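Local atomic coordinates of flavocytochrome C3 fumarate reductase (Shewanella frigidimarina, PDB entry 1QO8), a protein that reduces fumarate to succinate in vitro, essentially in one direction, using FAD and four covalently attached c-type hemes in each subunit of a homodimer. Residues V184-E189 / A234-T239; G166-G171 / G541-A546. All blocks are in the same frame, centred on the assembly; numbering follows the deposited sequence.

Interaction 1: V184-E189 / A234-T239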
loop_
_atom_site.group_PDB
_atom_site.type_symbol
_atom_site.label_atom_id
_atom_site.label_comp_id
_atom_site.label_asym_id
_atom_site.label_seq_id
_atom_site.Cartn_x
_atom_site.Cartn_y
_atom_site.Cartn_z
ATOM N N VAL A 184 -8.811 -12.976 -29.405
ATOM C CA VAL A 184 -7.858 -12.495 -28.425
ATOM C C VAL A 184 -8.248 -11.115 -27.902
ATOM O O VAL A 184 -8.158 -10.873 -26.691
ATOM C CB VAL A 184 -6.460 -12.475 -29.028
ATOM C CG1 VAL A 184 -5.490 -11.676 -28.163
ATOM C CG2 VAL A 184 -5.913 -13.874 -29.168
ATOM N N GLU A 185 -8.745 -10.227 -28.761
ATOM C CA GLU A 185 -9.095 -8.878 -28.377
ATOM C C GLU A 185 -10.296 -8.945 -27.461
ATOM O O GLU A 185 -10.392 -8.085 -26.607
ATOM C CB GLU A 185 -9.365 -7.926 -29.561
ATOM C CG GLU A 185 -9.811 -8.622 -30.847
ATOM C CD GLU A 185 -8.676 -9.404 -31.495
ATOM O OE1 GLU A 185 -7.651 -8.819 -31.902
ATOM O OE2 GLU A 185 -8.777 -10.641 -31.580
ATOM N N TRP A 186 -11.211 -9.895 -27.644
ATOM C CA TRP A 186 -12.337 -10.024 -26.730
ATOM C C TRP A 186 -11.883 -10.418 -25.328
ATOM O O TRP A 186 -12.352 -9.881 -24.314
ATOM C CB TRP A 186 -13.318 -11.016 -27.340
ATOM C CG TRP A 186 -13.988 -10.474 -28.589
ATOM C CD1 TRP A 186 -13.872 -9.240 -29.157
ATOM C CD2 TRP A 186 -14.943 -11.176 -29.396
ATOM N NE1 TRP A 186 -14.639 -9.126 -30.269
ATOM C CE2 TRP A 186 -15.323 -10.307 -30.437
ATOM C CE3 TRP A 186 -15.467 -12.474 -29.367
ATOM C CZ2 TRP A 186 -16.231 -10.697 -31.441
ATOM C CZ3 TRP A 186 -16.370 -12.849 -30.352
ATOM C CH2 TRP A 186 -16.740 -11.962 -31.376
ATOM N N PHE A 187 -10.999 -11.404 -25.283
ATOM C CA PHE A 187 -10.371 -11.814 -23.999
ATOM C C PHE A 187 -9.714 -10.600 -23.335
ATOM O O PHE A 187 -9.849 -10.318 -22.142
ATOM C CB PHE A 187 -9.331 -12.918 -24.286
ATOM C CG PHE A 187 -8.685 -13.560 -23.087
ATOM C CD1 PHE A 187 -7.966 -12.828 -22.159
ATOM C CD2 PHE A 187 -8.820 -14.912 -22.846
ATOM C CE1 PHE A 187 -7.385 -13.416 -21.041
ATOM C CE2 PHE A 187 -8.245 -15.519 -21.730
ATOM C CZ PHE A 187 -7.540 -14.772 -20.803
ATOM N N ILE A 188 -8.896 -9.884 -24.122
ATOM C CA ILE A 188 -8.209 -8.688 -23.639
ATOM C C ILE A 188 -9.134 -7.633 -23.131
ATOM O O ILE A 188 -9.039 -7.313 -21.930
ATOM C CB ILE A 188 -7.211 -8.157 -24.676
ATOM C CG1 ILE A 188 -6.097 -9.203 -24.824
ATOM C CG2 ILE A 188 -6.582 -6.810 -24.335
ATOM C CD1 ILE A 188 -5.325 -8.988 -26.128
ATOM N N GLU A 189 -10.134 -7.205 -23.913
ATOM C CA GLU A 189 -11.098 -6.221 -23.466
ATOM C C GLU A 189 -11.908 -6.656 -22.254
ATOM O O GLU A 189 -12.289 -5.879 -21.361
ATOM C CB GLU A 189 -12.100 -5.996 -24.614
ATOM C CG GLU A 189 -11.585 -5.390 -25.890
ATOM C CD GLU A 189 -12.628 -5.310 -26.998
ATOM O OE1 GLU A 189 -13.867 -5.456 -26.808
ATOM O OE2 GLU A 189 -12.163 -5.067 -28.137
ATOM N N ALA A 234 -17.198 -12.700 -18.913
ATOM C CA ALA A 234 -16.699 -13.150 -20.223
ATOM C C ALA A 234 -17.892 -13.053 -21.202
ATOM O O ALA A 234 -19.039 -13.349 -20.809
ATOM C CB ALA A 234 -16.204 -14.549 -20.165
ATOM N N ARG A 235 -17.562 -12.679 -22.431
ATOM C CA ARG A 235 -18.675 -12.424 -23.348
ATOM C C ARG A 235 -19.000 -13.689 -24.129
ATOM O O ARG A 235 -20.079 -13.784 -24.684
ATOM C CB ARG A 235 -18.303 -11.232 -24.246
ATOM C CG ARG A 235 -17.408 -11.596 -25.378
ATOM C CD ARG A 235 -17.012 -10.399 -26.254
ATOM N NE ARG A 235 -16.292 -9.418 -25.429
ATOM C CZ ARG A 235 -15.735 -8.301 -25.900
ATOM N NH1 ARG A 235 -15.826 -8.056 -27.206
ATOM N NH2 ARG A 235 -15.098 -7.425 -25.127
ATOM N N VAL A 236 -18.105 -14.645 -24.247
ATOM C CA VAL A 236 -18.333 -15.991 -24.744
ATOM C C VAL A 236 -17.692 -17.018 -23.790
ATOM O O VAL A 236 -17.029 -16.667 -22.779
ATOM C CB VAL A 236 -17.766 -16.219 -26.149
ATOM C CG1 VAL A 236 -18.376 -17.515 -26.712
ATOM C CG2 VAL A 236 -18.114 -15.205 -27.238
ATOM N N ASP A 237 -17.919 -18.299 -24.050
ATOM C CA ASP A 237 -17.531 -19.388 -23.170
ATOM C C ASP A 237 -16.028 -19.616 -23.340
ATOM O O ASP A 237 -15.657 -19.791 -24.487
ATOM C CB ASP A 237 -18.240 -20.679 -23.594
ATOM C CG ASP A 237 -19.729 -20.631 -23.376
ATOM O OD1 ASP A 237 -20.333 -19.532 -23.349
ATOM O OD2 ASP A 237 -20.254 -21.762 -23.249
ATOM N N ARG A 238 -15.243 -19.476 -22.301
ATOM C CA ARG A 238 -13.770 -19.548 -22.444
ATOM C C ARG A 238 -13.103 -20.307 -21.320
ATOM O O ARG A 238 -11.906 -20.475 -21.179
ATOM C CB ARG A 238 -13.362 -18.075 -22.160
ATOM C CG ARG A 238 -12.386 -17.517 -23.148
ATOM C CD ARG A 238 -12.086 -16.067 -22.762
ATOM N NE ARG A 238 -12.496 -15.249 -23.900
ATOM C CZ ARG A 238 -13.240 -14.161 -23.660
ATOM N NH1 ARG A 238 -13.620 -13.757 -22.452
ATOM N NH2 ARG A 238 -13.635 -13.493 -24.728
ATOM N N THR A 239 -13.822 -20.759 -20.333
ATOM C CA THR A 239 -13.357 -21.377 -19.107
ATOM C C THR A 239 -13.302 -22.895 -19.259
ATOM O O THR A 239 -14.364 -23.480 -19.472
ATOM C CB THR A 239 -14.372 -20.952 -18.018
ATOM O OG1 THR A 239 -14.488 -19.527 -17.902
ATOM C CG2 THR A 239 -13.916 -21.550 -16.682
#
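Arg235 starts from the crowded rotamer, CG lying between the backbone N and the carbonyl carbon (chi1 80°), and bends again at chi3, which carries its guanidinium across Trp186 and Glu189 of the helix. Trp186 has CG anti to its carbonyl carbon, so the indole presents one face to this arm. The guanidinium lies flat on it, planes 26° apart, and the stack is off-centre: Arg235 NH1 stands 3.0 Å from Trp186 CD1, above the CD1 rim of the five-membered ring, while Arg235 CD adds a CH-pi contact to the same ring. One turn on, the extended side chain of Glu189 brings OE1 into the guanidinium plane, where it accepts from both end nitrogens: from Arg235 NH2 at 2.9 Å and 160°, and from Arg235 NH1 in a longer, more bent bond of 3.3 Å. An alanine in place of Arg235 would probably cost the indole its stacking partner and Glu189 its ion pair. Arg238 takes a second path, its guanidinium centred over Phe187 CA and its CD 3.5 Å from Phe187 CD2. Charge is shared further, since Asp190 pairs with both arginines and Asp182 with Arg238. The contact thus fastens the first turns of helix 184-194, whose other side packs on helix 201-220, to the loop after strand 227-229; at the start of strand 239-241, Arg238 and Thr239 together face Lys229 in a classic beta bulge.

Interaction 2: G166-G171 / G541-A546. With FAD (flavin-adenine dinucleotide), chain G.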
loop_
_atom_site.group_PDB
_atom_site.type_symbol
_atom_site.label_atom_id
_atom_site.label_comp_id
_atom_site.label_asym_id
_atom_site.label_seq_id
_atom_site.Cartn_x
_atom_site.Cartn_y
_atom_site.Cartn_z
ATOM N N GLY A 166 -12.092 -23.477 -13.376
ATOM C CA GLY A 166 -11.160 -23.563 -14.394
ATOM C C GLY A 166 -10.293 -22.427 -14.863
ATOM O O GLY A 166 -10.095 -21.430 -14.190
ATOM N N MET A 167 -9.869 -22.512 -16.103
ATOM C CA MET A 167 -8.823 -21.741 -16.742
ATOM C C MET A 167 -9.355 -21.134 -18.042
ATOM O O MET A 167 -9.939 -21.849 -18.875
ATOM C CB MET A 167 -7.689 -22.738 -17.036
ATOM C CG MET A 167 -6.526 -22.082 -17.767
ATOM S SD MET A 167 -4.995 -22.976 -17.952
ATOM C CE MET A 167 -4.114 -21.858 -19.029
ATOM N N ASN A 168 -9.339 -19.821 -18.138
ATOM C CA ASN A 168 -9.672 -19.048 -19.318
ATOM C C ASN A 168 -8.618 -19.181 -20.394
ATOM O O ASN A 168 -7.410 -19.227 -20.157
ATOM C CB ASN A 168 -9.881 -17.544 -18.933
ATOM C CG ASN A 168 -11.137 -17.356 -18.129
ATOM O OD1 ASN A 168 -12.048 -18.207 -18.159
ATOM N ND2 ASN A 168 -11.320 -16.305 -17.337
ATOM N N ALA A 169 -9.068 -19.433 -21.619
ATOM C CA ALA A 169 -8.147 -19.389 -22.781
ATOM C C ALA A 169 -8.967 -19.032 -24.026
ATOM O O ALA A 169 -10.187 -19.203 -24.093
ATOM C CB ALA A 169 -7.425 -20.696 -22.972
ATOM N N VAL A 170 -8.322 -18.491 -25.029
ATOM C CA VAL A 170 -8.961 -18.070 -26.257
ATOM C C VAL A 170 -8.283 -18.844 -27.398
ATOM O O VAL A 170 -7.066 -18.840 -27.390
ATOM C CB VAL A 170 -8.820 -16.570 -26.547
ATOM C CG1 VAL A 170 -7.429 -15.981 -26.430
ATOM C CG2 VAL A 170 -9.257 -16.330 -28.017
ATOM N N GLY A 171 -9.051 -19.386 -28.330
ATOM C CA GLY A 171 -8.459 -20.095 -29.462
ATOM C C GLY A 171 -8.195 -21.554 -29.169
ATOM O O GLY A 171 -7.248 -22.114 -29.722
ATOM N N GLY A 541 -13.157 -14.585 -12.824
ATOM C CA GLY A 541 -13.139 -16.058 -12.694
ATOM C C GLY A 541 -12.450 -16.714 -13.891
ATOM O O GLY A 541 -12.709 -16.338 -15.041
ATOM N N GLY A 542 -11.400 -17.521 -13.695
ATOM C CA GLY A 542 -10.695 -18.224 -14.701
ATOM C C GLY A 542 -9.365 -17.612 -15.145
ATOM O O GLY A 542 -8.493 -18.258 -15.758
ATOM N N ASN A 543 -9.190 -16.327 -14.814
ATOM C CA ASN A 543 -8.002 -15.617 -15.281
ATOM C C ASN A 543 -6.801 -15.795 -14.373
ATOM O O ASN A 543 -5.659 -15.764 -14.844
ATOM C CB ASN A 543 -8.387 -14.119 -15.331
ATOM C CG ASN A 543 -8.899 -13.773 -16.713
ATOM O OD1 ASN A 543 -8.959 -14.652 -17.581
ATOM N ND2 ASN A 543 -9.224 -12.521 -16.914
ATOM N N ALA A 544 -7.032 -15.986 -13.082
ATOM C CA ALA A 544 -5.865 -16.185 -12.172
ATOM C C ALA A 544 -5.211 -17.547 -12.332
ATOM O O ALA A 544 -3.977 -17.668 -12.274
ATOM C CB ALA A 544 -6.328 -16.092 -10.733
ATOM N N ILE A 545 -6.028 -18.603 -12.543
ATOM C CA ILE A 545 -5.451 -19.915 -12.886
ATOM C C ILE A 545 -4.686 -19.731 -14.191
ATOM O O ILE A 545 -3.553 -20.211 -14.288
ATOM C CB ILE A 545 -6.447 -21.102 -13.013
ATOM C CG1 ILE A 545 -6.879 -21.428 -11.608
ATOM C CG2 ILE A 545 -5.835 -22.344 -13.685
ATOM C CD1 ILE A 545 -5.719 -22.081 -10.811
ATOM N N ALA A 546 -5.232 -19.002 -15.172
ATOM C CA ALA A 546 -4.514 -18.866 -16.422
ATOM C C ALA A 546 -3.204 -18.110 -16.290
ATOM O O ALA A 546 -2.201 -18.364 -16.962
ATOM C CB ALA A 546 -5.370 -18.120 -17.457
HETATM P PA FAD G . -0.784 -20.657 -4.641
HETATM O O1A FAD G . -1.480 -21.764 -5.372
HETATM O O2A FAD G . -1.276 -20.176 -3.474
HETATM O O5B FAD G . 0.477 -21.407 -4.079
HETATM C C5B FAD G . 1.612 -20.705 -3.423
HETATM C C4B FAD G . 2.577 -21.824 -2.783
HETATM O O4B FAD G . 3.680 -21.004 -2.155
HETATM C C3B FAD G . 1.906 -22.513 -1.549
HETATM O O3B FAD G . 1.718 -23.856 -1.557
HETATM C C2B FAD G . 2.527 -21.796 -0.295
HETATM O O2B FAD G . 2.645 -22.624 0.888
HETATM C C1B FAD G . 3.902 -21.579 -0.806
HETATM N N9A FAD G . 4.609 -20.490 -0.119
HETATM C C8A FAD G . 4.106 -19.303 0.350
HETATM N N7A FAD G . 4.993 -18.618 1.018
HETATM C C5A FAD G . 6.156 -19.380 0.995
HETATM C C6A FAD G . 7.465 -19.221 1.624
HETATM N N6A FAD G . 7.808 -18.192 2.348
HETATM N N1A FAD G . 8.349 -20.207 1.330
HETATM C C2A FAD G . 8.014 -21.352 0.643
HETATM N N3A FAD G . 6.823 -21.587 0.048
HETATM C C4A FAD G . 5.949 -20.574 0.294
HETATM N N1 FAD G . -8.953 -18.514 -10.001
HETATM C C2 FAD G . -9.268 -18.849 -11.223
HETATM O O2 FAD G . -8.884 -18.362 -12.235
HETATM N N3 FAD G . -10.169 -19.917 -11.515
HETATM C C4 FAD G . -10.680 -20.586 -10.407
HETATM O O4 FAD G . -11.481 -21.462 -10.572
HETATM C C4X FAD G . -10.359 -20.146 -9.051
HETATM N N5 FAD G . -10.912 -20.759 -7.994
HETATM C C5X FAD G . -10.564 -20.417 -6.731
HETATM C C6 FAD G . -11.168 -21.111 -5.673
HETATM C C7 FAD G . -10.829 -20.793 -4.379
HETATM C C7M FAD G . -11.425 -21.487 -3.196
HETATM C C8 FAD G . -9.828 -19.780 -4.160
HETATM C C8M FAD G . -9.398 -19.476 -2.757
HETATM C C9 FAD G . -9.213 -19.122 -5.194
HETATM C C9A FAD G . -9.549 -19.411 -6.496
HETATM N N10 FAD G . -9.014 -18.781 -7.637
HETATM C C10 FAD G . -9.384 -19.109 -8.884
HETATM C "C1'" FAD G . -7.731 -18.017 -7.526
HETATM C "C2'" FAD G . -6.544 -18.899 -8.041
HETATM O "O2'" FAD G . -6.905 -20.210 -7.488
HETATM C "C3'" FAD G . -5.316 -18.460 -7.206
HETATM O "O3'" FAD G . -5.033 -17.070 -7.413
HETATM C "C4'" FAD G . -4.057 -19.052 -7.925
HETATM O "O4'" FAD G . -4.205 -20.493 -7.741
HETATM C "C5'" FAD G . -2.822 -18.594 -7.070
HETATM O "O5'" FAD G . -1.682 -19.535 -7.577
HETATM P P FAD G . -0.219 -19.365 -7.126
HETATM O O1P FAD G . 0.533 -20.435 -7.885
HETATM O O2P FAD G . 0.039 -18.012 -7.338
HETATM O O3P FAD G . -0.293 -19.524 -5.688
#
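Asn168 ND2 is gripped by two acceptors of the facing segment. Gly541 O, 2.7 Å away, receives it in its carbonyl plane on a lone pair, though the hydrogen bond is bent at the proton; Asn543 OD1, 2.9 Å away, lies in the amide plane of Asn168, yet is approached from above its own carbonyl plane because the two side-chain amides stand almost perpendicular (86°). Asn168 OD1 bonds to Thr239, so the buried amide is fixed in rotation. The backbone joins in: Asn168 N points almost straight (178°) at Gly542 O over 3.0 Å. Gly542 packs tightly against this amide, its positive phi (101°) being strained for other residues, and a CB there would run into Asn168 OD1. Its CA instead gives a CA-H...O contact to Gly166 O. Beside these polar groups Met167, extended with CG anti to the backbone N, slides along the helix, CB meeting Ile545 CG2 at 3.8 Å and CG meeting Ala546 CB at 4.1 Å. The same backbone reads the flavin edge: Gly166 O accepts from FAD N3 at 3.1 Å, while FAD O2 takes a straight bond of 2.9 Å from Ile545 N and a weak one from Gly542 N. Ile545 CG1 packs against the pyrimidine part of the ring. Gly542 is the N-cap of helix 543-563, so the positive end of that helix would probably help stabilise negative charge on the N1-C2-O2 side of reduced flavin, an arrangement familiar from flavoproteins with a Rossmann-type FAD domain such as this one.

How the interactions relate
From the N terminus the chain runs through the four heme-binding motifs before reaching 166-171, then helix 184-194, helix 201-220 and strand 227-229. Interaction 1 closes the shorter loop, from 184-189 to 234-239; interaction 2 closes one far longer, returning to 166-171 only at the C-terminal helix 543-563. The first is nested wholly inside the second, and nothing crosses. They meet directly, as strands 167-168 and 239-241 are antiparallel neighbours in a small three-stranded sheet and Ala169 N probably bonds to Arg238 O. Phe187 also packs against Asn543, so helix 184-194, that sheet and the helix at the flavin are in direct contact.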